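Local coordinates for protein putative phosphosugar isomerases (Salmonella typhimurium LT2, PDB 3FKJ) that probably binds phosphorylated sugars or related carbohydrate derivatives and may interconvert them as an isomerase of the SIS-domain family, at residues 75-78 with 79-83. Sequence-based numbering, arbitrary orientation.
Sequences TSNE and FVHAT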
ATOM      1  N   THR A  75      -6.311   0.014   6.783  1.00 32.29           N
ATOM      2  CA  THR A  75      -7.212  -1.090   7.072  1.00 31.48           C
ATOM      3  C   THR A  75      -7.768  -0.910   8.493  1.00 31.72           C
ATOM      4  O   THR A  75      -7.033  -0.569   9.435  1.00 32.82           O
ATOM      5  CB  THR A  75      -6.553  -2.461   6.786  1.00 28.02           C
ATOM      6  OG1 THR A  75      -7.559  -3.483   6.740  1.00 31.41           O
ATOM      7  CG2 THR A  75      -5.415  -2.815   7.822  1.00 26.36           C
ATOM      8  N   SER A  76      -9.070  -1.152   8.630  1.00 30.40           N
ATOM      9  CA  SER A  76      -9.847  -0.734   9.780  1.00 30.96           C
ATOM     10  C   SER A  76      -9.287  -1.202  11.105  1.00 31.19           C
ATOM     11  O   SER A  76      -9.176  -0.410  12.039  1.00 33.70           O
ATOM     12  CB  SER A  76     -11.298  -1.199   9.657  1.00 32.32           C
ATOM     13  OG  SER A  76     -11.942  -0.694   8.492  1.00 30.75           O
ATOM     14  N   ASN A  77      -8.957  -2.478  11.201  1.00 30.47           N
ATOM     15  CA  ASN A  77      -8.543  -3.039  12.441  1.00 30.09           C
ATOM     16  C   ASN A  77      -7.170  -2.579  12.876  1.00 31.36           C
ATOM     17  O   ASN A  77      -6.891  -2.548  14.083  1.00 33.65           O
ATOM     18  CB  ASN A  77      -8.681  -4.571  12.468  1.00 28.73           C
ATOM     19  CG  ASN A  77      -9.104  -5.064  13.841  1.00 30.33           C
ATOM     20  OD1 ASN A  77      -9.651  -4.280  14.617  1.00 29.09           O
ATOM     21  ND2 ASN A  77      -8.884  -6.339  14.140  1.00 28.53           N
ATOM     22  N   GLU A  78      -6.320  -2.199  11.925  1.00 32.41           N
ATOM     23  CA  GLU A  78      -5.083  -1.562  12.296  1.00 33.66           C
ATOM     24  C   GLU A  78      -5.287  -0.146  12.863  1.00 33.33           C
ATOM     25  O   GLU A  78      -4.616   0.210  13.831  1.00 32.70           O
ATOM     26  CB  GLU A  78      -4.081  -1.523  11.170  1.00 33.52           C
ATOM     27  CG  GLU A  78      -2.786  -0.868  11.654  1.00 37.70           C
ATOM     28  CD  GLU A  78      -1.554  -1.493  11.108  1.00 37.11           C
ATOM     29  OE1 GLU A  78      -1.522  -2.724  10.927  1.00 35.70           O
ATOM     30  OE2 GLU A  78      -0.608  -0.734  10.863  1.00 43.80           O
ATOM     31  N   PHE A  79      -6.199   0.613  12.250  1.00 31.76           N
ATOM     32  CA  PHE A  79      -6.625   1.944  12.692  1.00 33.44           C
ATOM     33  C   PHE A  79      -7.181   1.912  14.107  1.00 32.47           C
ATOM     34  O   PHE A  79      -6.851   2.773  14.923  1.00 31.89           O
ATOM     35  CB  PHE A  79      -7.690   2.492  11.703  1.00 33.77           C
ATOM     36  CG  PHE A  79      -8.152   3.914  11.975  1.00 33.53           C
ATOM     37  CD1 PHE A  79      -7.369   5.004  11.628  1.00 35.18           C
ATOM     38  CD2 PHE A  79      -9.397   4.163  12.541  1.00 34.82           C
ATOM     39  CE1 PHE A  79      -7.833   6.320  11.838  1.00 31.90           C
ATOM     40  CE2 PHE A  79      -9.841   5.468  12.757  1.00 32.54           C
ATOM     41  CZ  PHE A  79      -9.056   6.536  12.402  1.00 32.51           C
ATOM     42  N   VAL A  80      -7.991   0.884  14.384  1.00 33.83           N
ATOM     43  CA  VAL A  80      -8.574   0.646  15.710  1.00 31.38           C
ATOM     44  C   VAL A  80      -7.505   0.346  16.734  1.00 31.94           C
ATOM     45  O   VAL A  80      -7.528   0.870  17.866  1.00 30.65           O
ATOM     46  CB  VAL A  80      -9.555  -0.533  15.665  1.00 29.70           C
ATOM     47  CG1 VAL A  80      -9.924  -1.055  17.071  1.00 31.88           C
ATOM     48  CG2 VAL A  80     -10.785  -0.146  14.911  1.00 26.77           C
ATOM     49  N   HIS A  81      -6.568  -0.515  16.365  1.00 30.56           N
ATOM     50  CA  HIS A  81      -5.618  -1.019  17.366  1.00 31.29           C
ATOM     51  C   HIS A  81      -4.371  -0.139  17.586  1.00 30.48           C
ATOM     52  O   HIS A  81      -3.855  -0.069  18.702  1.00 31.03           O
ATOM     53  CB  HIS A  81      -5.229  -2.457  17.038  1.00 29.25           C
ATOM     54  CG  HIS A  81      -6.301  -3.457  17.349  1.00 31.36           C
ATOM     55  ND1 HIS A  81      -7.424  -3.636  16.559  1.00 33.54           N
ATOM     56  CD2 HIS A  81      -6.407  -4.349  18.361  1.00 33.16           C
ATOM     57  CE1 HIS A  81      -8.180  -4.584  17.085  1.00 33.66           C
ATOM     58  NE2 HIS A  81      -7.581  -5.037  18.174  1.00 33.07           N
ATOM     59  N   ALA A  82      -3.881   0.479  16.517  1.00 31.45           N
ATOM     60  CA  ALA A  82      -2.738   1.389  16.547  1.00 32.37           C
ATOM     61  C   ALA A  82      -3.203   2.721  15.938  1.00 31.41           C
ATOM     62  O   ALA A  82      -2.852   3.123  14.811  1.00 34.16           O
ATOM     63  CB  ALA A  82      -1.543   0.795  15.788  1.00 31.91           C
ATOM     64  N   THR A  83      -4.022   3.397  16.720  1.00 30.84           N
ATOM     65  CA  THR A  83      -4.607   4.671  16.332  1.00 30.45           C
ATOM     66  C   THR A  83      -3.545   5.772  16.308  1.00 30.95           C
ATOM     67  O   THR A  83      -2.774   5.969  17.300  1.00 31.21           O
ATOM     68  CB  THR A  83      -5.786   5.048  17.270  1.00 29.49           C
ATOM     69  OG1 THR A  83      -6.638   3.902  17.391  1.00 31.45           O
ATOM     70  CG2 THR A  83      -6.553   6.219  16.708  1.00 28.01           C
TER
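H81 folds back on N77, one turn earlier in the short helix 76-81, and bonds its carbonyl twice, though unequally. H81 ND1 donates to N77 O at 2.8 Å from near the carbonyl plane, whereas H81 N, at 3.1 Å from N77 O, sits 39° above that plane, off the lone pairs. With H81 CG beside its own backbone N (chi1 -75°), the imidazole swings back and brings ND1 to N77 O, the acceptor lying somewhat out of the ring plane. The N77 amide stands almost perpendicular to that ring, 86° apart.

Backbone bonds build the rest of the turn: F79 N to T75 O, V80 N to S76 O (2.9 Å), and A82 N to E78 O (2.8 Å) where the chain leaves the helix. Just past that end, T83 OG1 donates to F79 O at 2.7 Å; threonine's short hydroxyl branch can take up a carbonyl of the last turn.

Apolar contacts point elsewhere. V80 packs on A107 and the large F79 ring on A108, both of helix 103-115; F79 also meets V46 and, obliquely, the W44 ring of strand 42-47.

On the second subunit, E78 OE1 is hydrogen-bonded to H246 NE2 and G220 N, and T75 OG1 to E249 OE2. Because a carbonyl oxygen can only accept, the imidazole bond is consistent with a proton on ND1, while E78 and T75 link this short helix to the dimer interface.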